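Local structure of putative tagatose-6-phosphate ketose/aldose isomerase (Escherichia coli, 3C3J) at residues P24-R29 against P162-D167. The protein is a putative isomerase of the SIS-domain family, with two alpha/beta domains built on parallel sheets in each chain. Sequence-based numbering, arbitrary orientation.
Sequences PRAWIR and PAETHD
Arg-29 and Glu-164 reach toward each other tip to tip, and the guanidinium meets the carboxylate side-on in a two-bonded salt bridge. Arg-29 NE donates to the syn lone pair of Glu-164 OE2 (2.8 Å), while its NH1 bonds Glu-164 OE1 at 2.9 Å; the two planes, 29° apart, are nearly coplanar. With chi2 at -87° the glutamate chain is bent, and CD lies towards Arg-29. OE2 also accepts from a water whose oxygen takes the NE proton of Arg-25 at 2.9 Å, so a second arginine is linked to the same carboxylate and probably adds to its stabilisation as an anion. The contact lays helix 23-49 against the loop between strand 159-160, an outer strand of the parallel sheet in the first SIS domain, and helix 174-187. One turn earlier on the helix, Ala-26, small enough for close approach, sets CB 3.6 Å from Thr-165 CG2, and both side chains also touch Thr-178 of helix 174-187. The side chains of Pro-162 and Arg-29 run past each other in opposite directions, Pro-162 CB lying 3.8 Å from Arg-29 NH1; the compact ring also brings CG to 3.7 Å from Ala-26 O. The carbonyl oxygen of Pro-162 receives both Thr-165 N and Thr-165 OG1, the hydroxyl at 2.7 Å, which ties the short 3-10 turn together while the threonine methyl faces the helix.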
ATOM      1  N   PRO A  24      10.954  -2.053 -25.241  1.00 13.31           N
ATOM      2  CA  PRO A  24      12.423  -1.943 -25.245  1.00 13.50           C
ATOM      3  C   PRO A  24      12.940  -0.779 -26.116  1.00 13.13           C
ATOM      4  O   PRO A  24      13.784   0.005 -25.677  1.00 11.84           O
ATOM      5  CB  PRO A  24      12.875  -3.333 -25.757  1.00 14.14           C
ATOM      6  CG  PRO A  24      11.791  -4.205 -25.429  1.00 13.58           C
ATOM      7  CD  PRO A  24      10.538  -3.431 -25.555  1.00 13.35           C
ATOM      8  N   ARG A  25      12.353  -0.604 -27.291  1.00 12.05           N
ATOM      9  CA  ARG A  25      12.766   0.456 -28.182  1.00 13.52           C
ATOM     10  C   ARG A  25      12.435   1.821 -27.606  1.00 13.32           C
ATOM     11  O   ARG A  25      13.235   2.746 -27.694  1.00 12.42           O
ATOM     12  CB  ARG A  25      12.069   0.295 -29.530  1.00 13.38           C
ATOM     13  CG  ARG A  25      12.524   1.262 -30.593  1.00 14.29           C
ATOM     14  CD  ARG A  25      12.003   0.842 -31.907  1.00 14.63           C
ATOM     15  NE  ARG A  25      10.544   0.886 -31.885  1.00 15.69           N
ATOM     16  CZ  ARG A  25       9.771   0.494 -32.884  1.00 16.19           C
ATOM     17  NH1 ARG A  25      10.304   0.002 -33.978  1.00 15.51           N
ATOM     18  NH2 ARG A  25       8.462   0.595 -32.777  1.00 18.32           N
ATOM     19  N   ALA A  26      11.245   1.934 -27.021  1.00 13.35           N
ATOM     20  CA  ALA A  26      10.811   3.198 -26.405  1.00 13.39           C
ATOM     21  C   ALA A  26      11.717   3.602 -25.225  1.00 12.99           C
ATOM     22  O   ALA A  26      12.038   4.791 -25.048  1.00 13.05           O
ATOM     23  CB  ALA A  26       9.332   3.104 -25.977  1.00 13.08           C
ATOM     24  N   TRP A  27      12.152   2.619 -24.441  1.00 13.15           N
ATOM     25  CA  TRP A  27      13.002   2.886 -23.274  1.00 13.51           C
ATOM     26  C   TRP A  27      14.299   3.564 -23.695  1.00 13.40           C
ATOM     27  O   TRP A  27      14.693   4.584 -23.138  1.00 12.05           O
ATOM     28  CB  TRP A  27      13.301   1.594 -22.519  1.00 13.73           C
ATOM     29  CG  TRP A  27      12.084   0.905 -22.002  1.00 13.24           C
ATOM     30  CD1 TRP A  27      10.841   1.461 -21.828  1.00 13.62           C
ATOM     31  CD2 TRP A  27      11.985  -0.442 -21.560  1.00 12.72           C
ATOM     32  NE1 TRP A  27       9.988   0.552 -21.337  1.00 13.37           N
ATOM     33  CE2 TRP A  27      10.646  -0.642 -21.166  1.00 15.21           C
ATOM     34  CE3 TRP A  27      12.885  -1.512 -21.478  1.00 12.94           C
ATOM     35  CZ2 TRP A  27      10.182  -1.869 -20.675  1.00 12.64           C
ATOM     36  CZ3 TRP A  27      12.415  -2.752 -20.989  1.00 12.71           C
ATOM     37  CH2 TRP A  27      11.092  -2.908 -20.589  1.00 14.14           C
ATOM     38  N   ILE A  28      14.936   3.016 -24.720  1.00 13.08           N
ATOM     39  CA  ILE A  28      16.222   3.525 -25.186  1.00 13.83           C
ATOM     40  C   ILE A  28      16.063   4.883 -25.896  1.00 13.47           C
ATOM     41  O   ILE A  28      16.887   5.758 -25.718  1.00 13.29           O
ATOM     42  CB  ILE A  28      16.976   2.453 -26.015  1.00 13.25           C
ATOM     43  CG1 ILE A  28      17.204   1.218 -25.154  1.00 14.95           C
ATOM     44  CG2 ILE A  28      18.323   2.979 -26.465  1.00 13.27           C
ATOM     45  CD1 ILE A  28      17.741   1.535 -23.744  1.00 15.23           C
ATOM     46  N   ARG A  29      14.964   5.065 -26.624  1.00 13.75           N
ATOM     47  CA  ARG A  29      14.595   6.337 -27.195  1.00 14.06           C
ATOM     48  C   ARG A  29      14.457   7.386 -26.098  1.00 13.69           C
ATOM     49  O   ARG A  29      14.996   8.482 -26.233  1.00 13.06           O
ATOM     50  CB  ARG A  29      13.291   6.219 -27.995  1.00 14.11           C
ATOM     51  CG  ARG A  29      13.530   5.834 -29.437  1.00 15.27           C
ATOM     52  CD  ARG A  29      12.294   5.335 -30.158  1.00 14.92           C
ATOM     53  NE  ARG A  29      11.129   6.226 -30.153  1.00 16.46           N
ATOM     54  CZ  ARG A  29      10.987   7.310 -30.900  1.00 14.92           C
ATOM     55  NH1 ARG A  29       9.856   8.003 -30.837  1.00 15.21           N
ATOM     56  NH2 ARG A  29      11.974   7.753 -31.671  1.00 16.12           N
ATOM     57  N   PRO A 162       8.670   9.473 -25.398  1.00 15.05           N
ATOM     58  CA  PRO A 162       8.497   9.268 -26.838  1.00 14.55           C
ATOM     59  C   PRO A 162       7.024   9.113 -27.233  1.00 14.63           C
ATOM     60  O   PRO A 162       6.209   8.586 -26.475  1.00 13.79           O
ATOM     61  CB  PRO A 162       9.311   7.996 -27.119  1.00 14.70           C
ATOM     62  CG  PRO A 162      10.320   7.965 -25.953  1.00 15.30           C
ATOM     63  CD  PRO A 162       9.549   8.455 -24.808  1.00 14.67           C
ATOM     64  N   ALA A 163       6.695   9.614 -28.411  1.00 14.40           N
ATOM     65  CA  ALA A 163       5.313   9.695 -28.876  1.00 14.51           C
ATOM     66  C   ALA A 163       4.562   8.370 -28.824  1.00 14.32           C
ATOM     67  O   ALA A 163       3.385   8.354 -28.479  1.00 15.11           O
ATOM     68  CB  ALA A 163       5.264  10.263 -30.274  1.00 15.00           C
ATOM     69  N   GLU A 164       5.229   7.260 -29.147  1.00 14.42           N
ATOM     70  CA  GLU A 164       4.557   5.958 -29.162  1.00 15.25           C
ATOM     71  C   GLU A 164       4.098   5.488 -27.792  1.00 14.98           C
ATOM     72  O   GLU A 164       3.276   4.571 -27.700  1.00 16.61           O
ATOM     73  CB  GLU A 164       5.425   4.864 -29.798  1.00 14.98           C
ATOM     74  CG  GLU A 164       6.668   4.391 -28.973  1.00 14.61           C
ATOM     75  CD  GLU A 164       7.910   5.222 -29.202  1.00 15.72           C
ATOM     76  OE1 GLU A 164       7.772   6.411 -29.544  1.00 15.92           O
ATOM     77  OE2 GLU A 164       9.029   4.665 -29.046  1.00 16.27           O
ATOM     78  N   THR A 165       4.606   6.110 -26.737  1.00 15.15           N
ATOM     79  CA  THR A 165       4.241   5.707 -25.374  1.00 15.66           C
ATOM     80  C   THR A 165       2.962   6.386 -24.862  1.00 16.07           C
ATOM     81  O   THR A 165       2.563   6.125 -23.740  1.00 15.43           O
ATOM     82  CB  THR A 165       5.394   5.932 -24.352  1.00 15.50           C
ATOM     83  OG1 THR A 165       5.577   7.346 -24.117  1.00 15.28           O
ATOM     84  CG2 THR A 165       6.681   5.297 -24.841  1.00 15.82           C
ATOM     85  N   HIS A 166       2.319   7.243 -25.663  1.00 16.48           N
ATOM     86  CA  HIS A 166       0.994   7.759 -25.310  1.00 17.88           C
ATOM     87  C   HIS A 166       0.018   6.633 -25.655  1.00 18.07           C
ATOM     88  O   HIS A 166      -0.631   6.664 -26.703  1.00 18.09           O
ATOM     89  CB  HIS A 166       0.661   9.038 -26.070  1.00 18.35           C
ATOM     90  CG  HIS A 166      -0.590   9.733 -25.592  1.00 18.59           C
ATOM     91  ND1 HIS A 166      -0.880  11.040 -25.911  1.00 22.62           N
ATOM     92  CD2 HIS A 166      -1.605   9.315 -24.794  1.00 23.31           C
ATOM     93  CE1 HIS A 166      -2.033  11.388 -25.363  1.00 22.84           C
ATOM     94  NE2 HIS A 166      -2.497  10.357 -24.683  1.00 23.32           N
ATOM     95  N   ASP A 167      -0.044   5.630 -24.772  1.00 17.75           N
ATOM     96  CA  ASP A 167      -0.743   4.370 -25.035  1.00 17.70           C
ATOM     97  C   ASP A 167      -2.210   4.598 -25.383  1.00 17.70           C
ATOM     98  O   ASP A 167      -2.918   5.350 -24.683  1.00 17.53           O
ATOM     99  CB  ASP A 167      -0.670   3.428 -23.822  1.00 17.08           C
ATOM    100  CG  ASP A 167       0.735   2.907 -23.534  1.00 17.24           C
ATOM    101  OD1 ASP A 167       1.554   2.711 -24.473  1.00 17.23           O
ATOM    102  OD2 ASP A 167       1.005   2.652 -22.337  1.00 16.93           O
TER
HETATM  103  O   HOH W   1       9.097   2.094 -29.709  1.00 16.96           O